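Probable leucine/isoleucine/valine-binding protein (Rhodopirellula baltica, PDB 4KV7) probably binds branched-chain amino acids such as leucine, isoleucine or valine as a periplasmic solute-binding protein, although its ligand has not been established. Local coordinates at residues I159-F173 with K187-N199. The protein carries 1 engineered substitution. Sequence-based numbering, arbitrary orientation. Where two conformers were deposited one is given.
Sequences IGFFTQNDSYGDDGF and KVSSLPHGRYRRN
Phe-161 O accepts from Gly-194 N at 2.9 Å in the parallel pairing of two strands. The ladder runs from Phe-161 N on Pro-192 O to Asn-165 N on Tyr-196 O; 193-196 is the outermost strand, beside 159-164, and helix 167-183 supplies the beta-alpha-beta crossover.

On the face of His-193 and Arg-195, the rings of Phe-173 and His-193 form an offset stack, centroids 3.8 Å apart and planes at 8°. With its CG anti to the backbone N (chi1 -166°), His-193 brings NE2 to 2.7 Å from Thr-163 OG1, a hydrogen bond that fixes the imidazole's rotation.

Salt bridges cluster at the helix's first turn. Arg-195 directs NH2 to Asp-170 OD1 at 2.8 Å, almost straight (175°), and to Gln-164 O, while Asn-165 OD1 lies over the guanidinium face. A leucine here would probably leave Asp-170 without its cationic mate. Asp-166, the N-cap, receives Arg-198 NH1 on the anti lone pair of OD2 (2.9 Å) and Gln-164 NE2 on its syn side; Arg-198 also bridges to Glu-69.

On the sheet face of Phe-162 and Gln-164, the Tyr-196 ring covers Gln-164 CA in a CH-pi contact, its hydroxyl bonded to Thr-225 N and weakly to Gln-164 OE1. The Phe-173 stack and the Asp-170 salt bridge both tie the crossover helix to the edge strand, while two arginines probably offset the acidic charge at its N-terminus.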
loop_
_atom_site.group_PDB
_atom_site.type_symbol
_atom_site.label_atom_id
_atom_site.label_comp_id
_atom_site.label_asym_id
_atom_site.label_seq_id
_atom_site.Cartn_x
_atom_site.Cartn_y
_atom_site.Cartn_z
ATOM N N ILE A 159 -23.840 -4.903 1.753
ATOM C CA ILE A 159 -22.457 -4.523 1.498
ATOM C C ILE A 159 -21.978 -5.194 0.219
ATOM O O ILE A 159 -21.904 -6.424 0.137
ATOM C CB ILE A 159 -21.532 -4.920 2.665
ATOM C CG1 ILE A 159 -21.984 -4.244 3.960
ATOM C CG2 ILE A 159 -20.084 -4.548 2.349
ATOM C CD1 ILE A 159 -21.281 -4.774 5.192
ATOM N N GLY A 160 -21.653 -4.375 -0.779
ATOM C CA GLY A 160 -21.188 -4.867 -2.065
ATOM C C GLY A 160 -19.722 -4.571 -2.308
ATOM O O GLY A 160 -19.086 -3.822 -1.560
ATOM N N PHE A 161 -19.187 -5.159 -3.373
ATOM C CA PHE A 161 -17.765 -5.055 -3.681
ATOM C C PHE A 161 -17.563 -4.728 -5.148
ATOM O O PHE A 161 -18.255 -5.268 -6.010
ATOM C CB PHE A 161 -17.059 -6.364 -3.340
ATOM C CG PHE A 161 -17.101 -6.674 -1.880
ATOM C CD1 PHE A 161 -18.213 -7.274 -1.301
ATOM C CD2 PHE A 161 -16.046 -6.308 -1.071
ATOM C CE1 PHE A 161 -18.261 -7.513 0.062
ATOM C CE2 PHE A 161 -16.092 -6.540 0.295
ATOM C CZ PHE A 161 -17.200 -7.143 0.856
ATOM N N PHE A 162 -16.600 -3.847 -5.414
ATOM C CA PHE A 162 -16.163 -3.523 -6.771
ATOM C C PHE A 162 -14.674 -3.776 -6.786
ATOM O O PHE A 162 -13.926 -3.076 -6.097
ATOM C CB PHE A 162 -16.446 -2.063 -7.099
ATOM C CG PHE A 162 -15.938 -1.649 -8.447
ATOM C CD1 PHE A 162 -16.576 -2.068 -9.607
ATOM C CD2 PHE A 162 -14.802 -0.854 -8.561
ATOM C CE1 PHE A 162 -16.087 -1.691 -10.854
ATOM C CE2 PHE A 162 -14.314 -0.479 -9.795
ATOM C CZ PHE A 162 -14.960 -0.899 -10.942
ATOM N N THR A 163 -14.239 -4.807 -7.508
ATOM C CA THR A 163 -12.851 -5.240 -7.366
ATOM C C THR A 163 -12.172 -5.553 -8.685
ATOM O O THR A 163 -12.805 -5.938 -9.664
ATOM C CB THR A 163 -12.690 -6.485 -6.441
ATOM O OG1 THR A 163 -12.988 -7.682 -7.159
ATOM C CG2 THR A 163 -13.561 -6.390 -5.194
ATOM N N GLN A 164 -10.856 -5.436 -8.673
ATOM C CA GLN A 164 -10.041 -5.772 -9.825
ATOM C C GLN A 164 -10.094 -7.279 -10.042
ATOM O O GLN A 164 -10.045 -8.052 -9.076
ATOM C CB GLN A 164 -8.617 -5.318 -9.551
ATOM C CG GLN A 164 -7.711 -5.265 -10.755
ATOM C CD GLN A 164 -6.492 -4.460 -10.420
ATOM O OE1 GLN A 164 -6.569 -3.235 -10.325
ATOM N NE2 GLN A 164 -5.371 -5.135 -10.168
ATOM N N ASN A 165 -10.220 -7.705 -11.289
ATOM C CA ASN A 165 -10.470 -9.107 -11.592
ATOM C C ASN A 165 -9.177 -9.909 -11.669
ATOM O O ASN A 165 -8.790 -10.393 -12.731
ATOM C CB ASN A 165 -11.274 -9.224 -12.884
ATOM C CG ASN A 165 -12.121 -10.470 -12.927
ATOM O OD1 ASN A 165 -12.194 -11.223 -11.957
ATOM N ND2 ASN A 165 -12.783 -10.690 -14.057
ATOM N N ASP A 166 -8.513 -10.026 -10.523
ATOM C CA ASP A 166 -7.228 -10.706 -10.413
ATOM C C ASP A 166 -6.963 -11.000 -8.947
ATOM O O ASP A 166 -7.870 -10.880 -8.109
ATOM C CB ASP A 166 -6.078 -9.890 -11.049
ATOM C CG ASP A 166 -5.826 -8.557 -10.362
ATOM O OD1 ASP A 166 -6.369 -8.314 -9.264
ATOM O OD2 ASP A 166 -5.041 -7.751 -10.922
ATOM N N SER A 167 -5.727 -11.371 -8.631
ATOM C CA SER A 167 -5.398 -11.752 -7.261
ATOM C C SER A 167 -5.531 -10.613 -6.247
ATOM O O SER A 167 -5.735 -10.869 -5.053
ATOM C CB SER A 167 -3.996 -12.338 -7.197
ATOM O OG SER A 167 -3.050 -11.445 -7.760
ATOM N N TYR A 168 -5.415 -9.361 -6.682
ATOM C CA TYR A 168 -5.628 -8.222 -5.793
ATOM C C TYR A 168 -7.093 -8.144 -5.389
ATOM O O TYR A 168 -7.437 -8.144 -4.196
ATOM C CB TYR A 168 -5.180 -6.925 -6.482
ATOM C CG TYR A 168 -5.658 -5.636 -5.864
ATOM C CD1 TYR A 168 -5.732 -5.466 -4.478
ATOM C CD2 TYR A 168 -5.994 -4.556 -6.674
ATOM C CE1 TYR A 168 -6.121 -4.271 -3.937
ATOM C CE2 TYR A 168 -6.401 -3.352 -6.142
ATOM C CZ TYR A 168 -6.484 -3.219 -4.767
ATOM O OH TYR A 168 -6.894 -2.025 -4.212
ATOM N N GLY A 169 -7.967 -8.067 -6.383
ATOM C CA GLY A 169 -9.380 -7.966 -6.097
ATOM C C GLY A 169 -9.886 -9.180 -5.351
ATOM O O GLY A 169 -10.701 -9.047 -4.427
ATOM N N ASP A 170 -9.422 -10.362 -5.737
ATOM C CA ASP A 170 -9.774 -11.585 -5.021
ATOM C C ASP A 170 -9.449 -11.454 -3.535
ATOM O O ASP A 170 -10.260 -11.810 -2.678
ATOM C CB ASP A 170 -8.997 -12.793 -5.558
ATOM C CG ASP A 170 -9.452 -13.259 -6.933
ATOM O OD1 ASP A 170 -10.452 -12.749 -7.485
ATOM O OD2 ASP A 170 -8.776 -14.172 -7.456
ATOM N N ASP A 171 -8.250 -10.970 -3.224
ATOM C CA ASP A 171 -7.814 -10.914 -1.839
ATOM C C ASP A 171 -8.670 -9.962 -1.005
ATOM O O ASP A 171 -9.064 -10.290 0.118
ATOM C CB ASP A 171 -6.338 -10.541 -1.756
ATOM C CG ASP A 171 -5.745 -10.874 -0.408
ATOM O OD1 ASP A 171 -5.475 -12.065 -0.178
ATOM O OD2 ASP A 171 -5.566 -9.959 0.408
ATOM N N GLY A 172 -8.973 -8.788 -1.548
ATOM C CA GLY A 172 -9.831 -7.849 -0.846
ATOM C C GLY A 172 -11.251 -8.366 -0.680
ATOM O O GLY A 172 -11.865 -8.213 0.387
ATOM N N PHE A 173 -11.781 -8.969 -1.738
ATOM C CA PHE A 173 -13.098 -9.586 -1.684
ATOM C C PHE A 173 -13.164 -10.666 -0.612
ATOM O O PHE A 173 -14.105 -10.710 0.182
ATOM C CB PHE A 173 -13.465 -10.171 -3.046
ATOM C CG PHE A 173 -14.794 -10.860 -3.049
ATOM C CD1 PHE A 173 -15.977 -10.128 -2.957
ATOM C CD2 PHE A 173 -14.870 -12.242 -3.148
ATOM C CE1 PHE A 173 -17.203 -10.771 -2.955
ATOM C CE2 PHE A 173 -16.095 -12.885 -3.153
ATOM C CZ PHE A 173 -17.260 -12.148 -3.057
ATOM N N LYS A 187 -23.467 -17.428 1.605
ATOM C CA LYS A 187 -22.772 -18.111 0.521
ATOM C C LYS A 187 -21.999 -17.073 -0.276
ATOM O O LYS A 187 -22.470 -15.945 -0.454
ATOM C CB LYS A 187 -23.764 -18.822 -0.396
ATOM C CG LYS A 187 -24.649 -19.833 0.312
ATOM C CD LYS A 187 -23.849 -21.030 0.813
ATOM C CE LYS A 187 -24.709 -21.956 1.658
ATOM N NZ LYS A 187 -23.929 -23.085 2.245
ATOM N N VAL A 188 -20.817 -17.436 -0.761
ATOM C CA VAL A 188 -19.991 -16.464 -1.471
ATOM C C VAL A 188 -20.713 -15.894 -2.704
ATOM O O VAL A 188 -20.553 -14.720 -3.027
ATOM C CB VAL A 188 -18.585 -17.019 -1.822
ATOM C CG1 VAL A 188 -18.678 -18.154 -2.825
ATOM C CG2 VAL A 188 -17.682 -15.906 -2.346
ATOM N N SER A 189 -21.541 -16.708 -3.355
ATOM C CA SER A 189 -22.246 -16.279 -4.569
ATOM C C SER A 189 -23.316 -15.217 -4.298
ATOM O O SER A 189 -23.806 -14.573 -5.229
ATOM C CB SER A 189 -22.892 -17.478 -5.270
ATOM O OG SER A 189 -23.905 -18.049 -4.457
ATOM N N SER A 190 -23.673 -15.031 -3.030
ATOM C CA SER A 190 -24.721 -14.082 -2.668
ATOM C C SER A 190 -24.229 -12.635 -2.625
ATOM O O SER A 190 -25.020 -11.706 -2.750
ATOM C CB SER A 190 -25.341 -14.458 -1.320
ATOM O OG SER A 190 -24.429 -14.237 -0.259
ATOM N N LEU A 191 -22.929 -12.441 -2.441
ATOM C CA LEU A 191 -22.398 -11.088 -2.289
ATOM C C LEU A 191 -22.441 -10.304 -3.599
ATOM O O LEU A 191 -22.140 -10.846 -4.666
ATOM C CB LEU A 191 -20.956 -11.126 -1.780
ATOM C CG LEU A 191 -20.731 -11.307 -0.277
ATOM C CD1 LEU A 191 -21.263 -12.634 0.240
ATOM C CD2 LEU A 191 -19.248 -11.183 0.038
ATOM N N PRO A 192 -22.801 -9.013 -3.532
ATOM C CA PRO A 192 -22.692 -8.186 -4.740
ATOM C C PRO A 192 -21.220 -8.017 -5.071
ATOM O O PRO A 192 -20.446 -7.632 -4.204
ATOM C CB PRO A 192 -23.283 -6.837 -4.310
ATOM C CG PRO A 192 -23.861 -7.059 -2.923
ATOM C CD PRO A 192 -23.143 -8.221 -2.342
ATOM N N HIS A 193 -20.837 -8.310 -6.308
ATOM C CA HIS A 193 -19.432 -8.296 -6.670
ATOM C C HIS A 193 -19.233 -7.951 -8.144
ATOM O O HIS A 193 -19.315 -8.821 -9.012
ATOM C CB HIS A 193 -18.798 -9.649 -6.359
ATOM C CG HIS A 193 -17.301 -9.630 -6.374
ATOM N ND1 HIS A 193 -16.541 -10.776 -6.291
ATOM C CD2 HIS A 193 -16.418 -8.602 -6.435
ATOM C CE1 HIS A 193 -15.257 -10.458 -6.310
ATOM N NE2 HIS A 193 -15.157 -9.143 -6.389
ATOM N N GLY A 194 -18.996 -6.674 -8.416
ATOM C CA GLY A 194 -18.685 -6.213 -9.759
ATOM C C GLY A 194 -17.184 -6.180 -9.946
ATOM O O GLY A 194 -16.464 -5.839 -9.007
ATOM N N ARG A 195 -16.711 -6.534 -11.144
ATOM C CA ARG A 195 -15.270 -6.608 -11.402
ATOM C C ARG A 195 -14.859 -5.780 -12.608
ATOM O O ARG A 195 -15.681 -5.462 -13.462
ATOM C CB ARG A 195 -14.779 -8.041 -11.673
ATOM C CG ARG A 195 -15.488 -9.218 -11.065
ATOM C CD ARG A 195 -15.092 -9.533 -9.647
ATOM N NE ARG A 195 -13.687 -9.485 -9.210
ATOM C CZ ARG A 195 -12.990 -10.554 -8.820
ATOM N NH1 ARG A 195 -13.510 -11.772 -8.908
ATOM N NH2 ARG A 195 -11.769 -10.412 -8.320
ATOM N N TYR A 196 -13.573 -5.463 -12.686
ATOM C CA TYR A 196 -13.013 -4.828 -13.871
ATOM C C TYR A 196 -11.609 -5.376 -14.110
ATOM O O TYR A 196 -10.939 -5.811 -13.179
ATOM C CB TYR A 196 -12.963 -3.300 -13.703
ATOM C CG TYR A 196 -11.879 -2.877 -12.750
ATOM C CD1 TYR A 196 -12.120 -2.790 -11.387
ATOM C CD2 TYR A 196 -10.595 -2.603 -13.210
ATOM C CE1 TYR A 196 -11.115 -2.441 -10.501
ATOM C CE2 TYR A 196 -9.577 -2.267 -12.336
ATOM C CZ TYR A 196 -9.843 -2.182 -10.979
ATOM O OH TYR A 196 -8.831 -1.825 -10.111
ATOM N N ARG A 197 -11.147 -5.310 -15.348
ATOM C CA ARG A 197 -9.837 -5.849 -15.691
ATOM C C ARG A 197 -8.716 -4.868 -15.344
ATOM O O ARG A 197 -8.801 -3.669 -15.662
ATOM C CB ARG A 197 -9.786 -6.213 -17.183
ATOM C CG ARG A 197 -8.433 -6.763 -17.618
ATOM C CD ARG A 197 -8.484 -7.530 -18.937
ATOM N NE ARG A 197 -8.691 -6.689 -20.112
ATOM C CZ ARG A 197 -7.725 -6.039 -20.751
ATOM N NH1 ARG A 197 -6.482 -6.091 -20.301
ATOM N NH2 ARG A 197 -8.010 -5.320 -21.829
ATOM N N ARG A 198 -7.666 -5.377 -14.700
ATOM C CA ARG A 198 -6.509 -4.574 -14.305
ATOM C C ARG A 198 -5.979 -3.695 -15.431
ATOM O O ARG A 198 -5.809 -4.138 -16.567
ATOM C CB ARG A 198 -5.380 -5.475 -13.807
ATOM C CG ARG A 198 -4.152 -4.694 -13.346
ATOM C CD ARG A 198 -3.033 -5.610 -12.832
ATOM N NE ARG A 198 -2.471 -6.439 -13.893
ATOM C CZ ARG A 198 -2.696 -7.740 -14.063
ATOM N NH1 ARG A 198 -3.488 -8.418 -13.240
ATOM N NH2 ARG A 198 -2.128 -8.369 -15.078
ATOM N N ASN A 199 -5.720 -2.441 -15.077
ATOM C CA ASN A 199 -5.141 -1.447 -15.973
ATOM C C ASN A 199 -6.040 -1.058 -17.137
ATOM O O ASN A 199 -5.583 -0.475 -18.102
ATOM C CB ASN A 199 -3.722 -1.832 -16.408
ATOM C CG ASN A 199 -2.719 -1.672 -15.277
ATOM O OD1 ASN A 199 -2.878 -0.802 -14.420
ATOM N ND2 ASN A 199 -1.699 -2.521 -15.257
HETATM O O HOH W 1 -6.048 -1.559 -12.415
HETATM O O HOH W 2 -7.486 -8.221 -14.176
#